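Local coordinates for protein pectate lyase (Erwinia chrysanthemi, PDB 1RU4) that cleaves pectate (polygalacturonate) by beta-elimination, probably to break down plant cell-wall pectin, as a pectate lyase built on a parallel beta-helix, at residues M36-A41 with I70-S75; Q253-H258 with N301-Q306; A351-D356 with P362-F367. One frame throughout, in Å; residues are numbered along the deposited sequence.

Contact 1 of 3, residues M36-A41 with I70-S75; sequences MSFSAA and ITFNKS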
loop_
_atom_site.group_PDB
_atom_site.type_symbol
_atom_site.label_atom_id
_atom_site.label_comp_id
_atom_site.label_asym_id
_atom_site.label_seq_id
_atom_site.Cartn_x
_atom_site.Cartn_y
_atom_site.Cartn_z
ATOM N N MET A 36 -18.851 8.364 -22.925
ATOM C CA MET A 36 -18.707 9.763 -22.547
ATOM C C MET A 36 -17.310 9.966 -21.959
ATOM O O MET A 36 -16.585 8.995 -21.715
ATOM C CB MET A 36 -19.794 10.159 -21.539
ATOM C CG MET A 36 -19.703 9.468 -20.185
ATOM S SD MET A 36 -21.284 9.441 -19.297
ATOM C CE MET A 36 -21.549 11.155 -18.988
ATOM N N SER A 37 -16.915 11.222 -21.773
ATOM C CA SER A 37 -15.607 11.527 -21.200
ATOM C C SER A 37 -15.621 11.291 -19.694
ATOM O O SER A 37 -16.687 11.240 -19.074
ATOM C CB SER A 37 -15.214 12.977 -21.491
ATOM O OG SER A 37 -16.081 13.884 -20.834
ATOM N N PHE A 38 -14.435 11.158 -19.105
ATOM C CA PHE A 38 -14.331 10.955 -17.665
ATOM C C PHE A 38 -14.917 12.144 -16.910
ATOM O O PHE A 38 -15.636 11.964 -15.929
ATOM C CB PHE A 38 -12.873 10.731 -17.244
ATOM C CG PHE A 38 -12.709 10.384 -15.786
ATOM C CD1 PHE A 38 -13.203 9.184 -15.283
ATOM C CD2 PHE A 38 -12.078 11.265 -14.914
ATOM C CE1 PHE A 38 -13.071 8.864 -13.932
ATOM C CE2 PHE A 38 -11.941 10.955 -13.559
ATOM C CZ PHE A 38 -12.439 9.751 -13.069
ATOM N N SER A 39 -14.627 13.354 -17.387
ATOM C CA SER A 39 -15.137 14.569 -16.758
ATOM C C SER A 39 -16.665 14.655 -16.796
ATOM O O SER A 39 -17.290 15.069 -15.820
ATOM C CB SER A 39 -14.518 15.817 -17.398
ATOM O OG SER A 39 -14.795 15.883 -18.786
ATOM N N ALA A 40 -17.262 14.245 -17.914
ATOM C CA ALA A 40 -18.719 14.262 -18.053
ATOM C C ALA A 40 -19.363 13.283 -17.074
ATOM O O ALA A 40 -20.371 13.599 -16.437
ATOM C CB ALA A 40 -19.120 13.925 -19.485
ATOM N N ALA A 41 -18.762 12.103 -16.940
ATOM C CA ALA A 41 -19.262 11.090 -16.013
ATOM C C ALA A 41 -19.153 11.573 -14.571
ATOM O O ALA A 41 -20.068 11.377 -13.771
ATOM C CB ALA A 41 -18.502 9.791 -16.195
ATOM N N ILE A 70 -6.864 15.950 -10.757
ATOM C CA ILE A 70 -8.301 15.700 -10.835
ATOM C C ILE A 70 -8.796 15.636 -9.392
ATOM O O ILE A 70 -8.311 14.824 -8.598
ATOM C CB ILE A 70 -8.637 14.369 -11.545
ATOM C CG1 ILE A 70 -8.163 14.411 -12.999
ATOM C CG2 ILE A 70 -10.148 14.115 -11.494
ATOM C CD1 ILE A 70 -8.393 13.111 -13.757
ATOM N N THR A 71 -9.731 16.516 -9.047
ATOM C CA THR A 71 -10.275 16.569 -7.694
ATOM C C THR A 71 -11.582 15.790 -7.564
ATOM O O THR A 71 -12.509 15.964 -8.356
ATOM C CB THR A 71 -10.509 18.028 -7.236
ATOM O OG1 THR A 71 -9.255 18.719 -7.176
ATOM C CG2 THR A 71 -11.164 18.068 -5.856
ATOM N N PHE A 72 -11.632 14.921 -6.558
ATOM C CA PHE A 72 -12.824 14.141 -6.251
ATOM C C PHE A 72 -13.454 14.737 -4.993
ATOM O O PHE A 72 -13.154 14.314 -3.875
ATOM C CB PHE A 72 -12.450 12.670 -6.024
ATOM C CG PHE A 72 -11.884 11.993 -7.244
ATOM C CD1 PHE A 72 -10.580 12.251 -7.660
ATOM C CD2 PHE A 72 -12.660 11.109 -7.989
ATOM C CE1 PHE A 72 -10.062 11.641 -8.801
ATOM C CE2 PHE A 72 -12.149 10.494 -9.133
ATOM C CZ PHE A 72 -10.847 10.762 -9.538
ATOM N N ASN A 73 -14.302 15.747 -5.181
ATOM C CA ASN A 73 -14.908 16.445 -4.050
ATOM C C ASN A 73 -16.339 16.022 -3.738
ATOM O O ASN A 73 -16.837 16.279 -2.643
ATOM C CB ASN A 73 -14.838 17.962 -4.250
ATOM C CG ASN A 73 -15.664 18.434 -5.423
ATOM O OD1 ASN A 73 -15.539 17.918 -6.533
ATOM N ND2 ASN A 73 -16.524 19.421 -5.182
ATOM N N LYS A 74 -17.007 15.401 -4.706
ATOM C CA LYS A 74 -18.352 14.878 -4.477
ATOM C C LYS A 74 -18.263 13.704 -3.503
ATOM O O LYS A 74 -17.186 13.139 -3.300
ATOM C CB LYS A 74 -18.990 14.442 -5.799
ATOM C CG LYS A 74 -19.306 15.609 -6.718
ATOM C CD LYS A 74 -19.755 15.163 -8.102
ATOM C CE LYS A 74 -21.088 14.444 -8.075
ATOM N NZ LYS A 74 -21.601 14.258 -9.461
ATOM N N SER A 75 -19.380 13.368 -2.871
ATOM C CA SER A 75 -19.388 12.280 -1.900
ATOM C C SER A 75 -20.469 11.242 -2.152
ATOM O O SER A 75 -21.568 11.563 -2.613
ATOM C CB SER A 75 -19.556 12.824 -0.476
ATOM O OG SER A 75 -18.431 13.580 -0.062
#

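Contact 2 of 3, residues Q253-H258 with N301-Q306; sequences QAVGNH and NVQSGQ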
loop_
_atom_site.group_PDB
_atom_site.type_symbol
_atom_site.label_atom_id
_atom_site.label_comp_id
_atom_site.label_asym_id
_atom_site.label_seq_id
_atom_site.Cartn_x
_atom_site.Cartn_y
_atom_site.Cartn_z
ATOM N N GLN A 253 8.530 11.026 17.623
ATOM C CA GLN A 253 8.106 10.744 18.991
ATOM C C GLN A 253 6.593 10.805 19.216
ATOM O O GLN A 253 6.130 10.990 20.342
ATOM C CB GLN A 253 8.849 11.649 19.986
ATOM C CG GLN A 253 10.347 11.378 20.047
ATOM C CD GLN A 253 11.080 12.297 21.007
ATOM O OE1 GLN A 253 11.372 13.448 20.683
ATOM N NE2 GLN A 253 11.391 11.786 22.193
ATOM N N ALA A 254 5.826 10.648 18.140
ATOM C CA ALA A 254 4.378 10.543 18.252
ATOM C C ALA A 254 4.072 9.156 18.818
ATOM O O ALA A 254 4.791 8.193 18.538
ATOM C CB ALA A 254 3.724 10.710 16.880
ATOM N N VAL A 255 3.033 9.062 19.641
ATOM C CA VAL A 255 2.638 7.785 20.229
ATOM C C VAL A 255 1.630 7.091 19.312
ATOM O O VAL A 255 0.442 7.414 19.320
ATOM C CB VAL A 255 2.040 7.979 21.648
ATOM C CG1 VAL A 255 1.645 6.636 22.248
ATOM C CG2 VAL A 255 3.049 8.680 22.547
ATOM N N GLY A 256 2.123 6.163 18.494
ATOM C CA GLY A 256 1.263 5.468 17.551
ATOM C C GLY A 256 1.236 3.970 17.779
ATOM O O GLY A 256 2.184 3.268 17.426
ATOM N N ASN A 257 0.147 3.481 18.363
ATOM C CA ASN A 257 0.015 2.063 18.683
ATOM C C ASN A 257 -0.476 1.267 17.480
ATOM O O ASN A 257 -1.588 0.741 17.470
ATOM C CB ASN A 257 -0.925 1.880 19.876
ATOM C CG ASN A 257 -0.402 2.547 21.133
ATOM O OD1 ASN A 257 0.735 2.309 21.554
ATOM N ND2 ASN A 257 -1.226 3.393 21.736
ATOM N N HIS A 258 0.385 1.168 16.474
ATOM C CA HIS A 258 0.052 0.486 15.229
ATOM C C HIS A 258 0.088 -1.029 15.349
ATOM O O HIS A 258 0.643 -1.578 16.305
ATOM C CB HIS A 258 0.997 0.958 14.129
ATOM C CG HIS A 258 1.036 2.445 13.986
ATOM N ND1 HIS A 258 2.203 3.175 14.064
ATOM C CD2 HIS A 258 0.040 3.346 13.821
ATOM C CE1 HIS A 258 1.922 4.461 13.957
ATOM N NE2 HIS A 258 0.617 4.593 13.807
ATOM N N ASN A 301 14.165 4.834 22.333
ATOM C CA ASN A 301 13.315 5.020 23.507
ATOM C C ASN A 301 11.828 5.108 23.177
ATOM O O ASN A 301 11.441 5.504 22.072
ATOM C CB ASN A 301 13.708 6.295 24.266
ATOM C CG ASN A 301 15.081 6.208 24.903
ATOM O OD1 ASN A 301 15.664 5.132 25.025
ATOM N ND2 ASN A 301 15.601 7.354 25.326
ATOM N N VAL A 302 11.005 4.720 24.148
ATOM C CA VAL A 302 9.558 4.889 24.071
ATOM C C VAL A 302 9.142 5.624 25.342
ATOM O O VAL A 302 9.920 5.715 26.294
ATOM C CB VAL A 302 8.796 3.536 24.002
ATOM C CG1 VAL A 302 9.186 2.772 22.747
ATOM C CG2 VAL A 302 9.058 2.701 25.248
ATOM N N GLN A 303 7.927 6.156 25.352
ATOM C CA GLN A 303 7.414 6.861 26.520
ATOM C C GLN A 303 7.093 5.859 27.627
ATOM O O GLN A 303 6.697 4.726 27.349
ATOM C CB GLN A 303 6.161 7.652 26.140
ATOM C CG GLN A 303 5.582 8.494 27.262
ATOM C CD GLN A 303 4.387 9.303 26.812
ATOM O OE1 GLN A 303 3.310 8.758 26.559
ATOM N NE2 GLN A 303 4.570 10.614 26.701
ATOM N N SER A 304 7.301 6.261 28.878
ATOM C CA SER A 304 6.998 5.380 30.003
ATOM C C SER A 304 5.531 4.961 29.916
ATOM O O SER A 304 4.654 5.790 29.658
ATOM C CB SER A 304 7.270 6.081 31.336
ATOM O OG SER A 304 7.196 5.157 32.410
ATOM N N GLY A 305 5.284 3.666 30.089
ATOM C CA GLY A 305 3.934 3.140 29.977
ATOM C C GLY A 305 3.699 2.445 28.649
ATOM O O GLY A 305 2.685 1.768 28.467
ATOM N N GLN A 306 4.630 2.623 27.716
ATOM C CA GLN A 306 4.531 2.008 26.392
ATOM C C GLN A 306 5.461 0.810 26.276
ATOM O O GLN A 306 6.567 0.811 26.823
ATOM C CB GLN A 306 4.876 3.026 25.302
ATOM C CG GLN A 306 3.956 4.243 25.242
ATOM C CD GLN A 306 2.539 3.906 24.812
ATOM O OE1 GLN A 306 2.326 3.144 23.867
ATOM N NE2 GLN A 306 1.558 4.495 25.491
#

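Contact 3 of 3, residues A351-D356 with P362-F367; sequences ATVSRD and PETSLF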
loop_
_atom_site.group_PDB
_atom_site.type_symbol
_atom_site.label_atom_id
_atom_site.label_comp_id
_atom_site.label_asym_id
_atom_site.label_seq_id
_atom_site.Cartn_x
_atom_site.Cartn_y
_atom_site.Cartn_z
ATOM N N ALA A 351 8.370 -11.876 -5.930
ATOM C CA ALA A 351 7.591 -10.897 -5.169
ATOM C C ALA A 351 6.673 -10.012 -6.008
ATOM O O ALA A 351 5.635 -9.555 -5.524
ATOM C CB ALA A 351 8.518 -10.034 -4.317
ATOM N N THR A 352 7.046 -9.783 -7.264
ATOM C CA THR A 352 6.272 -8.902 -8.136
ATOM C C THR A 352 5.522 -9.613 -9.256
ATOM O O THR A 352 5.131 -8.988 -10.247
ATOM C CB THR A 352 7.156 -7.794 -8.738
ATOM O OG1 THR A 352 8.310 -8.381 -9.345
ATOM C CG2 THR A 352 7.593 -6.812 -7.664
ATOM N N VAL A 353 5.319 -10.919 -9.103
ATOM C CA VAL A 353 4.519 -11.663 -10.067
ATOM C C VAL A 353 3.102 -11.084 -10.055
ATOM O O VAL A 353 2.655 -10.524 -9.050
ATOM C CB VAL A 353 4.504 -13.183 -9.766
ATOM C CG1 VAL A 353 5.832 -13.813 -10.155
ATOM C CG2 VAL A 353 4.259 -13.426 -8.316
ATOM N N SER A 354 2.414 -11.184 -11.187
ATOM C CA SER A 354 1.096 -10.578 -11.343
ATOM C C SER A 354 0.028 -11.076 -10.373
ATOM O O SER A 354 -0.085 -12.272 -10.106
ATOM C CB SER A 354 0.605 -10.770 -12.782
ATOM O OG SER A 354 -0.627 -10.103 -13.008
ATOM N N ARG A 355 -0.759 -10.134 -9.858
ATOM C CA ARG A 355 -1.930 -10.451 -9.044
ATOM C C ARG A 355 -2.982 -11.052 -9.971
ATOM O O ARG A 355 -2.879 -10.929 -11.196
ATOM C CB ARG A 355 -2.527 -9.169 -8.453
ATOM C CG ARG A 355 -1.663 -8.440 -7.443
ATOM C CD ARG A 355 -2.275 -7.087 -7.112
ATOM N NE ARG A 355 -1.535 -6.375 -6.072
ATOM C CZ ARG A 355 -1.690 -6.580 -4.768
ATOM N NH1 ARG A 355 -2.560 -7.483 -4.330
ATOM N NH2 ARG A 355 -0.978 -5.877 -3.897
ATOM N N ASP A 356 -3.988 -11.701 -9.389
ATOM C CA ASP A 356 -5.151 -12.137 -10.164
ATOM C C ASP A 356 -5.802 -10.847 -10.662
ATOM O O ASP A 356 -5.557 -9.772 -10.103
ATOM C CB ASP A 356 -6.167 -12.863 -9.274
ATOM C CG ASP A 356 -5.697 -14.231 -8.814
ATOM O OD1 ASP A 356 -6.517 -14.936 -8.188
ATOM O OD2 ASP A 356 -4.534 -14.611 -9.067
ATOM N N PRO A 362 -0.443 -13.047 -5.803
ATOM C CA PRO A 362 -0.053 -14.310 -6.432
ATOM C C PRO A 362 0.393 -15.313 -5.377
ATOM O O PRO A 362 0.977 -14.943 -4.353
ATOM C CB PRO A 362 1.102 -13.891 -7.337
ATOM C CG PRO A 362 1.707 -12.744 -6.591
ATOM C CD PRO A 362 0.497 -11.969 -6.152
ATOM N N GLU A 363 0.066 -16.577 -5.611
ATOM C CA GLU A 363 0.448 -17.647 -4.705
ATOM C C GLU A 363 1.763 -18.232 -5.211
ATOM O O GLU A 363 1.791 -18.931 -6.224
ATOM C CB GLU A 363 -0.652 -18.711 -4.687
ATOM C CG GLU A 363 -0.527 -19.746 -3.593
ATOM C CD GLU A 363 -1.757 -20.627 -3.506
ATOM O OE1 GLU A 363 -1.888 -21.555 -4.334
ATOM O OE2 GLU A 363 -2.601 -20.382 -2.618
ATOM N N THR A 364 2.860 -17.885 -4.543
ATOM C CA THR A 364 4.181 -18.374 -4.931
ATOM C C THR A 364 4.850 -19.064 -3.747
ATOM O O THR A 364 4.305 -19.087 -2.645
ATOM C CB THR A 364 5.107 -17.228 -5.411
ATOM O OG1 THR A 364 5.588 -16.488 -4.283
ATOM C CG2 THR A 364 4.361 -16.284 -6.339
ATOM N N SER A 365 6.042 -19.603 -3.978
ATOM C CA SER A 365 6.789 -20.295 -2.934
ATOM C C SER A 365 7.694 -19.383 -2.108
ATOM O O SER A 365 8.321 -19.838 -1.149
ATOM C CB SER A 365 7.623 -21.417 -3.549
ATOM O OG SER A 365 6.791 -22.420 -4.104
ATOM N N LEU A 366 7.759 -18.103 -2.472
ATOM C CA LEU A 366 8.638 -17.152 -1.791
ATOM C C LEU A 366 8.270 -16.934 -0.324
ATOM O O LEU A 366 7.181 -16.452 -0.003
ATOM C CB LEU A 366 8.674 -15.815 -2.545
ATOM C CG LEU A 366 9.572 -14.702 -1.990
ATOM C CD1 LEU A 366 11.012 -15.186 -1.862
ATOM C CD2 LEU A 366 9.497 -13.481 -2.900
ATOM N N PHE A 367 9.203 -17.296 0.551
ATOM C CA PHE A 367 9.041 -17.189 2.003
ATOM C C PHE A 367 8.031 -18.164 2.596
ATOM O O PHE A 367 7.680 -18.058 3.768
ATOM C CB PHE A 367 8.710 -15.751 2.429
ATOM C CG PHE A 367 9.766 -14.748 2.050
ATOM C CD1 PHE A 367 9.422 -13.592 1.360
ATOM C CD2 PHE A 367 11.106 -14.974 2.353
ATOM C CE1 PHE A 367 10.396 -12.677 0.971
ATOM C CE2 PHE A 367 12.090 -14.061 1.965
ATOM C CZ PHE A 367 11.730 -12.912 1.272
#

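Contact 1 of 3, residues M36-A41 with I70-S75
Phe38 lays the far end of its ring across two side chains of the strand, Ile70 and Phe72. Its CZ meets CZ of Phe72 at 4.0 Å, and the Phe72 atom lies at the edge of the Phe38 ring, close to the plane of that ring. The two side chains cross at about a right angle. Their ring planes are inclined to each other, and CZ and CE2 of both rings make the contact. One carbon further round, Phe38 CE2 is 4.2 Å from Ile70 CD1, the end of an isoleucine branch that approaches this ring obliquely. With CG trans to the backbone nitrogen (chi1 -175°), the phenylalanine swings its ring out from the first turn of helix 38-44 toward the strand. Ser37 occupies the N-cap position of this helix, and its OG shares a 3.1 Å hydrogen bond with OG of Ser39, in which either hydroxyl could be the donor.

Further aromatic residues carry the cluster into the beta-helix: Phe94 meets the Phe38 ring edge-to-face, and Trp117 and Phe119 do the same with Phe72. The short helix packs on strand 70-72, the outermost strand of its five-stranded parallel sheet, near the N-terminal end of the beta-helix. Lys74 adds a polar link alongside, its NZ hydrogen-bonding to the carbonyl oxygens of Met42 and Val45 at the end of the helix. Between the two segments themselves the chemistry is apolar, three side chains meeting at ordinary van der Waals distances, consistent with a contact that relies on shape and exclusion of water rather than directed bonds.

Contact 2 of 3, residues Q253-H258 with N301-Q306
Val255 and Gln306 make the closer-packed half of this contact. CG1 of the valine sits over the face of the Gln306 amide, 3.9 Å from its CD. Gln306 reaches this position by folding back on itself, its chain bent at chi2 (-67°) where an extended one would run straight on. Its OE1 accepts a hydrogen bond from the backbone nitrogen of Gly281, in the coil between the two segments, which helps to fix the amide. The Asn257 amide meets that of Gln306 rim to rim, the two groups side by side with nearly parallel planes (21° apart).

The solvent side is looser. Gln303, an exposed residue with an extended chain, touches the other branch of the valine alone, its OE1 4.0 Å from Val255 CG2. It opens a type II beta turn closed by the 3.0 Å bond from Gln306 N to Gln303 O, and Gly305 takes the positive phi (102°) that such a turn requires at its third position. Ala279 joins the two loops from between, through backbone hydrogen bonds to Ala254 and Gln303. Such packing of loops from neighbouring coils, here with the loop of one coil between them, is typical of the right-handed parallel beta-helix.

Contact 3 of 3, residues A351-D356 with P362-F367
Pro362 lies against Val353 and the backbone that follows it, joining two pieces of the C-terminal extension that runs along the outside of the parallel beta-helix after its last strand. Five residues separate the two pieces, which lie side by side.

Apolar contacts dominate. The modelled spacing between the Pro362 ring and the Val353 side chain is doubtful, and the packing is clearer where the proline meets backbone, its CB 3.4 Å from the carbonyl oxygen of Ser354. At the other end Leu366 CD2 rests 3.9 Å from Ala351 CB, and both residues reach Trp226 of the underlying strand 226-228.

Polar bonds run within each segment, to the solenoid, or to the connecting residues. The Arg355 side chain starts away from segment 362-367, yet its aliphatic part still borders the proline, with CG 4.3 Å from Pro362 CD. Its guanidinium forms a salt bridge with Asp169 and hydrogen-bonds to the carbonyls of Gly200 and Gly359. Arg202 donates to the carbonyl of Val353. Each segment in addition shapes itself through a hydroxyl. Thr364 OG1 accepts from Leu366 N at 3.3 Å, an ST turn with an N-H...O angle of 156°, and Ser354 OG donates to the carbonyl oxygen of Arg355 at 3.0 Å, in the carbonyl plane and on a lone pair.

Overall arrangement
The three contacts are spread over the solenoid and do not touch, their nearest atoms lying about 19 to 24 Å apart. Contacts 1 and 3 are partly buried and contact 2 is a surface contact, so none belongs to a fully buried core. Contact 1 joins helix 38-44 to a strand of the beta-helix by aromatic and aliphatic packing. Contact 2 has neither helix nor strand and leans two inter-strand loops together with a valine and amide side chains. Contact 3 buries more area than either, 267 Å² against 117 and 142, in irregular chain after the last strand, 325-328; its apolar groups meet each other while its arginine reaches strand and loop residues of the beta-helix.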